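Cell envelope-related transcriptional attenuator domain-containing protein (Eubacterium siraeum, PDB 4OBM) is of unknown function but belongs to the LytR-CpsA-Psr family, whose members probably help to assemble the cell envelope by transferring glycopolymers to the wall. Local coordinates at residues 204-207 / 208-211; 17-20 / 21-24; 186-189 / 190-193. All blocks are in the same frame, centred on the assembly; numbering follows the deposited sequence.

Overall arrangement
All three contacts are local, within eight consecutive residues each. They follow one another in series, and none nests in or crosses another. Contact 2 (17-20 / 21-24) comes first and forms a tight turn leading into strand 24-30 of the mixed sheet. Contact 3 (186-189 / 190-193) forms the first turns of helix 186-199. The chain then passes through strand 201-202 at one edge of the sheet and starts helix 206-210 at contact 1 (204-207 / 208-211). Contact 1 touches both others. Tyr209 reaches Asp190 and Ile193 of contact 3, and Ala211 O touches the Tyr22 ring of contact 2. Contacts 2 and 3 stay about 9 Å apart at their nearest atoms.

Contact 1 of 3, residues 204-207 / 208-211; sequences IEQS and DYDA
Glu205 O accepts weak backbone bonds from both Asp208 N, at 3.1 Å, and Tyr209 N, as the chain turns into the short helix 206-210. Asp210 N donates a firmer bond to Gln206 O at 3.0 Å, and Ala211 N bonds weakly to Ser207 O. Glu205 is the N-cap residue. Asp208, three residues on, turns its carboxylate back over the start of the helix. Its CG stands beside its own backbone N (chi1 -58°), which brings OD2 to Glu205 N at 2.6 Å. That bond is nearly straight, at 167°, and meets OD2 on its anti side. This is one half of a capping box, the half in which the third helical residue holds the backbone N-H of the N-cap. The other Asp208 oxygen, OD1, accepts a bond from a water at 2.9 Å. The same water is 2.7 Å from Ser207 OG, so it bridges the two side chains. Gln206 and Asp210 pair one turn apart on another side of the helix. The Gln206 chain bends at its second torsion and carries its amide forward along the helix. NE2 then donates to the syn side of Asp210 OD1 at 2.7 Å. OD1 lies close to the amide plane, while NE2 stands off the carboxylate plane; the two planes are 49° apart. NE2 also passes 3.6 Å from Tyr209 CD2. The Tyr209 ring packs on Leu189 and Ile193 of helix 186-199, and its hydroxyl bonds Asp190. A weak, long ion pair joins Asp208 to Lys96 of strand 94-100. Two acidic groups thus accept bonds at this small helix. Asp210 holds the Gln206 amide. Asp208 fixes the N-cap backbone, and its negative charge near the N-terminal end probably suits the helix dipole.

Contact 2 of 3, residues 17-20 / 21-24; sequences TPDS and TYDF
Pro18 meets Tyr22 four residues later, where two successive type I beta turns make a single 3-10 turn before strand 24-30. Its ring atom CB lies 3.9 Å from Tyr22 CD2, an apolar contact. Both residues also pack on Ala215 of helix 213-220 and on Ala48, and the Tyr22 ring meets Phe16 edge-to-face. Asp19 comes next and uses both its side chain and its backbone. Its CG sits between the backbone N and the carbonyl carbon (chi1 40°), which lets the carboxylate reach forward over the turn. OD1 accepts a bond from Thr21 OG1 at 2.5 Å, met nearly along the C-O axis. The same OD1 is 3.6 Å from Tyr22 CD2, and the carboxylate and ring planes are only 28° apart. The Asp19 carbonyl closes the first turn. Its O accepts Tyr22 N at 3.2 Å, with the donor above the carbonyl plane, and lies in plane at the edge of the Tyr22 ring. Asp19 thus meets the ring with two groups, its backbone carbonyl and its carboxylate. Ser20 closes the second turn. Its O accepts Asp23 N at 3.2 Å, and here the donor stands 69° out of the carbonyl plane. Asp23 CB lies 3.3 Å from the same oxygen. The Asp23 carboxylate folds back beside Ser20, and its OD1 is bonded to Ala48 N. Lys212 bonds the Thr21 carbonyl and, weakly, that of Asp23, so the turn is also tied to the chain just before helix 213-220. Ser20 O has a second donor, a water that gives one bond to it at 2.9 Å and another to Asp23 O at 2.8 Å.

Contact 3 of 3, residues 186-189 / 190-193; sequences SKTL and DEYI
The first two turns of helix 186-199 hold this contact, in which Thr188 and Tyr192 lie side by side, one turn apart. Thr188 CG2 is 3.2 Å from Tyr192 OH and 3.4 Å from Tyr192 CZ. The second torsion of Tyr192, -25°, turns one face of its ring onto the Thr188 carbonyl. Thr188 O stands 3.7 Å above the plane of that ring, over its centre. This oxygen also accepts a bond from Glu191 N at 2.9 Å and a weak one from Tyr192 N. Leu189, which follows Thr188, touches Tyr192 CD2 with its CD2 at 3.8 Å, the two side chains crossing at a slant. An alanine in place of Tyr192 would probably leave Thr188 CG2 and Leu189 CD2 without the aromatic ring they lie against and open a gap between them. At the start of the helix, Asp190 N bonds Ser186 O at 2.8 Å. A water joins the two side chains, 2.7 Å from Ser186 OG and donating to Asp190 OD2. The other Asp190 oxygen, OD1, has Tyr209 OH of helix 206-210 as its partner. Around the helix, Tyr192 packs on Met111 and Val112 of helix 102-112 and meets the ring of Phe181, while Ser186 and Leu189 face helix 213-220.

Contact 1 of 3, residues 204-207 / 208-211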
ATOM      1  N   ILE A 204     -12.909  -1.877  -6.886  1.00 27.40           N
ATOM      2  CA  ILE A 204     -12.129  -2.503  -7.957  1.00 26.61           C
ATOM      3  C   ILE A 204     -13.057  -3.503  -8.646  1.00 30.17           C
ATOM      4  O   ILE A 204     -13.592  -4.411  -8.005  1.00 29.32           O
ATOM      5  CB  ILE A 204     -10.795  -3.154  -7.447  1.00 28.79           C
ATOM      6  CG1 ILE A 204      -9.770  -2.083  -7.029  1.00 28.55           C
ATOM      7  CG2 ILE A 204     -10.183  -4.133  -8.481  1.00 30.55           C
ATOM      8  CD1 ILE A 204      -8.447  -2.614  -6.531  1.00 30.22           C
ATOM      9  N   GLU A 205     -13.255  -3.329  -9.942  1.00 27.61           N
ATOM     10  CA  GLU A 205     -14.087  -4.250 -10.704  1.00 27.44           C
ATOM     11  C   GLU A 205     -13.185  -5.178 -11.491  1.00 31.15           C
ATOM     12  O   GLU A 205     -11.986  -4.897 -11.630  1.00 31.01           O
ATOM     13  CB  GLU A 205     -15.082  -3.495 -11.625  1.00 29.47           C
ATOM     14  CG  GLU A 205     -16.147  -2.672 -10.901  1.00 38.44           C
ATOM     15  CD  GLU A 205     -16.930  -3.353  -9.785  1.00 65.79           C
ATOM     16  OE1 GLU A 205     -17.323  -4.535  -9.941  1.00 43.80           O
ATOM     17  OE2 GLU A 205     -17.156  -2.688  -8.747  1.00 68.29           O
ATOM     18  N   GLN A 206     -13.751  -6.285 -12.008  1.00 27.79           N
ATOM     19  CA  GLN A 206     -13.036  -7.279 -12.807  1.00 27.90           C
ATOM     20  C   GLN A 206     -12.391  -6.634 -14.057  1.00 31.50           C
ATOM     21  O   GLN A 206     -11.278  -6.998 -14.418  1.00 29.91           O
ATOM     22  CB  GLN A 206     -13.999  -8.414 -13.205  1.00 29.94           C
ATOM     23  CG  GLN A 206     -13.362  -9.582 -13.950  1.00 38.94           C
ATOM     24  CD  GLN A 206     -12.385 -10.327 -13.089  1.00 42.96           C
ATOM     25  OE1 GLN A 206     -12.690 -10.724 -11.958  1.00 35.36           O
ATOM     26  NE2 GLN A 206     -11.187 -10.519 -13.610  1.00 23.05           N
ATOM     27  N   SER A 207     -13.057  -5.638 -14.658  1.00 31.02           N
ATOM     28  CA  SER A 207     -12.561  -4.918 -15.838  1.00 32.16           C
ATOM     29  C   SER A 207     -11.251  -4.149 -15.533  1.00 35.45           C
ATOM     30  O   SER A 207     -10.395  -4.057 -16.409  1.00 34.61           O
ATOM     31  CB  SER A 207     -13.630  -3.968 -16.369  1.00 35.34           C
ATOM     32  OG  SER A 207     -14.107  -3.096 -15.357  1.00 41.88           O
ATOM     33  N   ASP A 208     -11.099  -3.631 -14.281  1.00 32.51           N
ATOM     34  CA  ASP A 208      -9.920  -2.883 -13.790  1.00 31.41           C
ATOM     35  C   ASP A 208      -8.706  -3.783 -13.713  1.00 33.43           C
ATOM     36  O   ASP A 208      -7.626  -3.403 -14.177  1.00 32.45           O
ATOM     37  CB  ASP A 208     -10.190  -2.260 -12.409  1.00 31.74           C
ATOM     38  CG  ASP A 208     -11.375  -1.327 -12.384  1.00 33.87           C
ATOM     39  OD1 ASP A 208     -11.463  -0.468 -13.276  1.00 35.88           O
ATOM     40  OD2 ASP A 208     -12.222  -1.466 -11.468  1.00 33.35           O
ATOM     41  N   TYR A 209      -8.891  -4.984 -13.136  1.00 28.86           N
ATOM     42  CA  TYR A 209      -7.848  -6.003 -13.048  1.00 28.49           C
ATOM     43  C   TYR A 209      -7.457  -6.521 -14.456  1.00 29.94           C
ATOM     44  O   TYR A 209      -6.260  -6.590 -14.738  1.00 30.04           O
ATOM     45  CB  TYR A 209      -8.296  -7.170 -12.136  1.00 29.78           C
ATOM     46  CG  TYR A 209      -7.414  -8.402 -12.220  1.00 32.27           C
ATOM     47  CD1 TYR A 209      -6.254  -8.509 -11.454  1.00 32.99           C
ATOM     48  CD2 TYR A 209      -7.773  -9.489 -13.017  1.00 33.68           C
ATOM     49  CE1 TYR A 209      -5.466  -9.660 -11.493  1.00 32.44           C
ATOM     50  CE2 TYR A 209      -6.982 -10.633 -13.079  1.00 34.46           C
ATOM     51  CZ  TYR A 209      -5.843 -10.724 -12.296  1.00 39.25           C
ATOM     52  OH  TYR A 209      -5.071 -11.860 -12.351  1.00 40.10           O
ATOM     53  N   ASP A 210      -8.459  -6.876 -15.322  1.00 24.40           N
ATOM     54  CA  ASP A 210      -8.259  -7.421 -16.672  1.00 24.82           C
ATOM     55  C   ASP A 210      -7.494  -6.482 -17.622  1.00 30.82           C
ATOM     56  O   ASP A 210      -6.907  -6.943 -18.603  1.00 30.81           O
ATOM     57  CB  ASP A 210      -9.605  -7.766 -17.320  1.00 27.55           C
ATOM     58  CG  ASP A 210     -10.357  -8.922 -16.681  1.00 34.76           C
ATOM     59  OD1 ASP A 210      -9.830  -9.517 -15.698  1.00 33.11           O
ATOM     60  OD2 ASP A 210     -11.469  -9.226 -17.145  1.00 38.72           O
ATOM     61  N   ALA A 211      -7.544  -5.182 -17.360  1.00 27.88           N
ATOM     62  CA  ALA A 211      -6.875  -4.184 -18.175  1.00 28.93           C
ATOM     63  C   ALA A 211      -5.421  -3.979 -17.719  1.00 33.63           C
ATOM     64  O   ALA A 211      -4.612  -3.429 -18.483  1.00 35.80           O
ATOM     65  CB  ALA A 211      -7.648  -2.870 -18.109  1.00 29.74           C
TER
HETATM   66  O   HOH W   1     -12.746  -0.793 -15.839  1.00 46.70           O

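Contact 2 of 3, residues 17-20 / 21-24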
ATOM      1  N   THR A  17       5.854  -4.943 -23.906  1.00 53.72           N
ATOM      2  CA  THR A  17       6.582  -4.134 -22.935  1.00 52.16           C
ATOM      3  C   THR A  17       5.596  -3.037 -22.486  1.00 52.68           C
ATOM      4  O   THR A  17       5.259  -2.158 -23.287  1.00 53.89           O
ATOM      5  CB  THR A  17       7.938  -3.627 -23.471  1.00 60.02           C
ATOM      6  OG1 THR A  17       8.710  -4.741 -23.926  1.00 61.52           O
ATOM      7  CG2 THR A  17       8.739  -2.880 -22.407  1.00 56.01           C
ATOM      8  N   PRO A  18       5.072  -3.140 -21.238  1.00 44.06           N
ATOM      9  CA  PRO A  18       4.084  -2.153 -20.741  1.00 43.05           C
ATOM     10  C   PRO A  18       4.549  -0.699 -20.753  1.00 45.76           C
ATOM     11  O   PRO A  18       5.646  -0.392 -20.288  1.00 44.77           O
ATOM     12  CB  PRO A  18       3.831  -2.575 -19.285  1.00 43.15           C
ATOM     13  CG  PRO A  18       4.341  -3.928 -19.170  1.00 47.47           C
ATOM     14  CD  PRO A  18       5.357  -4.174 -20.236  1.00 44.02           C
ATOM     15  N   ASP A  19       3.679   0.195 -21.239  1.00 42.97           N
ATOM     16  CA  ASP A  19       3.929   1.637 -21.269  1.00 43.64           C
ATOM     17  C   ASP A  19       3.201   2.326 -20.080  1.00 45.14           C
ATOM     18  O   ASP A  19       2.620   1.635 -19.234  1.00 43.46           O
ATOM     19  CB  ASP A  19       3.540   2.260 -22.637  1.00 46.96           C
ATOM     20  CG  ASP A  19       2.258   1.760 -23.296  1.00 57.75           C
ATOM     21  OD1 ASP A  19       1.267   1.532 -22.576  1.00 57.14           O
ATOM     22  OD2 ASP A  19       2.236   1.653 -24.539  1.00 65.67           O
ATOM     23  N   SER A  20       3.255   3.679 -20.010  1.00 40.60           N
ATOM     24  CA  SER A  20       2.664   4.492 -18.939  1.00 39.14           C
ATOM     25  C   SER A  20       1.126   4.368 -18.827  1.00 40.92           C
ATOM     26  O   SER A  20       0.582   4.770 -17.803  1.00 39.35           O
ATOM     27  CB  SER A  20       3.036   5.963 -19.114  1.00 44.21           C
ATOM     28  OG  SER A  20       2.351   6.576 -20.196  1.00 52.01           O
ATOM     29  N   THR A  21       0.434   3.831 -19.866  1.00 37.49           N
ATOM     30  CA  THR A  21      -1.029   3.662 -19.866  1.00 36.50           C
ATOM     31  C   THR A  21      -1.439   2.577 -18.855  1.00 37.75           C
ATOM     32  O   THR A  21      -2.589   2.547 -18.406  1.00 37.25           O
ATOM     33  CB  THR A  21      -1.553   3.345 -21.285  1.00 49.36           C
ATOM     34  OG1 THR A  21      -1.041   2.089 -21.731  1.00 50.81           O
ATOM     35  CG2 THR A  21      -1.220   4.435 -22.299  1.00 49.66           C
ATOM     36  N   TYR A  22      -0.477   1.721 -18.474  1.00 33.63           N
ATOM     37  CA  TYR A  22      -0.653   0.631 -17.518  1.00 32.73           C
ATOM     38  C   TYR A  22      -0.420   1.075 -16.063  1.00 34.04           C
ATOM     39  O   TYR A  22      -0.644   0.280 -15.149  1.00 31.63           O
ATOM     40  CB  TYR A  22       0.282  -0.532 -17.867  1.00 33.85           C
ATOM     41  CG  TYR A  22      -0.177  -1.312 -19.077  1.00 36.19           C
ATOM     42  CD1 TYR A  22      -1.162  -2.290 -18.968  1.00 37.47           C
ATOM     43  CD2 TYR A  22       0.381  -1.079 -20.333  1.00 37.73           C
ATOM     44  CE1 TYR A  22      -1.579  -3.021 -20.077  1.00 39.72           C
ATOM     45  CE2 TYR A  22      -0.038  -1.795 -21.452  1.00 39.32           C
ATOM     46  CZ  TYR A  22      -1.021  -2.764 -21.321  1.00 46.59           C
ATOM     47  OH  TYR A  22      -1.419  -3.484 -22.423  1.00 46.87           O
ATOM     48  N   ASP A  23       0.030   2.323 -15.849  1.00 31.12           N
ATOM     49  CA  ASP A  23       0.270   2.858 -14.497  1.00 30.69           C
ATOM     50  C   ASP A  23      -1.049   2.975 -13.709  1.00 33.87           C
ATOM     51  O   ASP A  23      -2.077   3.351 -14.275  1.00 33.56           O
ATOM     52  CB  ASP A  23       0.948   4.244 -14.548  1.00 32.20           C
ATOM     53  CG  ASP A  23       2.363   4.331 -15.091  1.00 36.68           C
ATOM     54  OD1 ASP A  23       2.905   3.288 -15.517  1.00 35.08           O
ATOM     55  OD2 ASP A  23       2.928   5.449 -15.095  1.00 39.78           O
ATOM     56  N   PHE A  24      -1.017   2.657 -12.420  1.00 29.85           N
ATOM     57  CA  PHE A  24      -2.215   2.791 -11.602  1.00 30.29           C
ATOM     58  C   PHE A  24      -1.870   3.009 -10.136  1.00 34.77           C
ATOM     59  O   PHE A  24      -0.773   2.652  -9.681  1.00 35.28           O
ATOM     60  CB  PHE A  24      -3.148   1.577 -11.761  1.00 31.89           C
ATOM     61  CG  PHE A  24      -2.649   0.269 -11.182  1.00 33.40           C
ATOM     62  CD1 PHE A  24      -1.926  -0.626 -11.964  1.00 36.95           C
ATOM     63  CD2 PHE A  24      -2.954  -0.093  -9.873  1.00 33.51           C
ATOM     64  CE1 PHE A  24      -1.494  -1.849 -11.435  1.00 36.57           C
ATOM     65  CE2 PHE A  24      -2.509  -1.305  -9.346  1.00 35.16           C
ATOM     66  CZ  PHE A  24      -1.791  -2.178 -10.132  1.00 33.53           C
TER
HETATM   67  O   HOH W   2      -1.862   5.348 -16.257  1.00 51.71           O

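Contact 3 of 3, residues 186-189 / 190-193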
ATOM      1  N   SER A 186      -0.584 -15.395 -13.875  1.00 32.92           N
ATOM      2  CA  SER A 186      -1.883 -14.731 -13.952  1.00 32.83           C
ATOM      3  C   SER A 186      -2.962 -15.641 -13.319  1.00 35.24           C
ATOM      4  O   SER A 186      -3.883 -15.124 -12.704  1.00 33.17           O
ATOM      5  CB  SER A 186      -2.235 -14.358 -15.388  1.00 37.40           C
ATOM      6  OG  SER A 186      -2.380 -15.508 -16.202  1.00 48.86           O
ATOM      7  N   LYS A 187      -2.788 -16.980 -13.407  1.00 32.17           N
ATOM      8  CA  LYS A 187      -3.680 -17.993 -12.815  1.00 32.58           C
ATOM      9  C   LYS A 187      -3.711 -17.843 -11.283  1.00 35.70           C
ATOM     10  O   LYS A 187      -4.797 -17.865 -10.690  1.00 35.22           O
ATOM     11  CB  LYS A 187      -3.227 -19.412 -13.220  1.00 36.41           C
ATOM     12  CG  LYS A 187      -4.216 -20.515 -12.860  1.00 53.49           C
ATOM     13  CD  LYS A 187      -3.817 -21.855 -13.459  1.00 62.92           C
ATOM     14  CE  LYS A 187      -4.962 -22.838 -13.394  1.00 76.65           C
ATOM     15  NZ  LYS A 187      -5.478 -23.197 -14.748  1.00 82.99           N
ATOM     16  N   THR A 188      -2.522 -17.689 -10.654  1.00 31.29           N
ATOM     17  CA  THR A 188      -2.357 -17.476  -9.212  1.00 30.74           C
ATOM     18  C   THR A 188      -2.945 -16.111  -8.831  1.00 35.01           C
ATOM     19  O   THR A 188      -3.776 -16.033  -7.924  1.00 34.76           O
ATOM     20  CB  THR A 188      -0.874 -17.592  -8.833  1.00 36.82           C
ATOM     21  OG1 THR A 188      -0.423 -18.929  -9.067  1.00 40.48           O
ATOM     22  CG2 THR A 188      -0.613 -17.236  -7.393  1.00 33.00           C
ATOM     23  N   LEU A 189      -2.542 -15.044  -9.552  1.00 31.96           N
ATOM     24  CA  LEU A 189      -3.053 -13.690  -9.343  1.00 31.63           C
ATOM     25  C   LEU A 189      -4.578 -13.629  -9.499  1.00 34.15           C
ATOM     26  O   LEU A 189      -5.207 -12.770  -8.863  1.00 33.38           O
ATOM     27  CB  LEU A 189      -2.395 -12.699 -10.317  1.00 32.26           C
ATOM     28  CG  LEU A 189      -0.987 -12.219  -9.986  1.00 36.62           C
ATOM     29  CD1 LEU A 189      -0.479 -11.299 -11.079  1.00 37.30           C
ATOM     30  CD2 LEU A 189      -0.933 -11.500  -8.629  1.00 36.78           C
ATOM     31  N   ASP A 190      -5.165 -14.536 -10.341  1.00 29.72           N
ATOM     32  CA  ASP A 190      -6.619 -14.640 -10.552  1.00 29.74           C
ATOM     33  C   ASP A 190      -7.314 -15.087  -9.273  1.00 33.03           C
ATOM     34  O   ASP A 190      -8.461 -14.701  -9.053  1.00 31.95           O
ATOM     35  CB  ASP A 190      -6.980 -15.613 -11.691  1.00 32.01           C
ATOM     36  CG  ASP A 190      -6.766 -15.108 -13.101  1.00 35.41           C
ATOM     37  OD1 ASP A 190      -6.750 -13.868 -13.300  1.00 35.23           O
ATOM     38  OD2 ASP A 190      -6.590 -15.945 -14.001  1.00 37.90           O
ATOM     39  N   GLU A 191      -6.627 -15.918  -8.440  1.00 29.57           N
ATOM     40  CA  GLU A 191      -7.165 -16.356  -7.146  1.00 29.13           C
ATOM     41  C   GLU A 191      -7.131 -15.185  -6.158  1.00 30.29           C
ATOM     42  O   GLU A 191      -8.026 -15.055  -5.336  1.00 29.28           O
ATOM     43  CB  GLU A 191      -6.376 -17.540  -6.550  1.00 30.98           C
ATOM     44  CG  GLU A 191      -6.261 -18.789  -7.416  1.00 49.68           C
ATOM     45  CD  GLU A 191      -5.058 -19.685  -7.148  1.00 68.44           C
ATOM     46  OE1 GLU A 191      -4.295 -19.415  -6.188  1.00 52.07           O
ATOM     47  OE2 GLU A 191      -4.865 -20.652  -7.921  1.00 57.57           O
ATOM     48  N   TYR A 192      -6.091 -14.348  -6.224  1.00 26.37           N
ATOM     49  CA  TYR A 192      -5.963 -13.232  -5.284  1.00 26.11           C
ATOM     50  C   TYR A 192      -7.047 -12.188  -5.563  1.00 29.26           C
ATOM     51  O   TYR A 192      -7.793 -11.838  -4.655  1.00 27.53           O
ATOM     52  CB  TYR A 192      -4.545 -12.616  -5.303  1.00 26.49           C
ATOM     53  CG  TYR A 192      -3.401 -13.590  -5.061  1.00 26.37           C
ATOM     54  CD1 TYR A 192      -3.599 -14.776  -4.355  1.00 28.10           C
ATOM     55  CD2 TYR A 192      -2.119 -13.309  -5.503  1.00 27.22           C
ATOM     56  CE1 TYR A 192      -2.568 -15.695  -4.178  1.00 26.32           C
ATOM     57  CE2 TYR A 192      -1.069 -14.204  -5.299  1.00 28.77           C
ATOM     58  CZ  TYR A 192      -1.294 -15.384  -4.610  1.00 34.30           C
ATOM     59  OH  TYR A 192      -0.246 -16.249  -4.371  1.00 36.14           O
ATOM     60  N   ILE A 193      -7.194 -11.781  -6.829  1.00 26.86           N
ATOM     61  CA  ILE A 193      -8.194 -10.812  -7.245  1.00 26.64           C
ATOM     62  C   ILE A 193      -9.624 -11.339  -7.063  1.00 29.01           C
ATOM     63  O   ILE A 193     -10.515 -10.539  -6.756  1.00 27.85           O
ATOM     64  CB  ILE A 193      -7.953 -10.283  -8.683  1.00 30.21           C
ATOM     65  CG1 ILE A 193      -8.575  -8.880  -8.848  1.00 30.74           C
ATOM     66  CG2 ILE A 193      -8.419 -11.250  -9.764  1.00 30.60           C
ATOM     67  CD1 ILE A 193      -7.900  -7.780  -7.979  1.00 37.71           C
TER
HETATM   68  O   HOH W   3      -4.978 -16.134 -16.123  1.00 37.98           O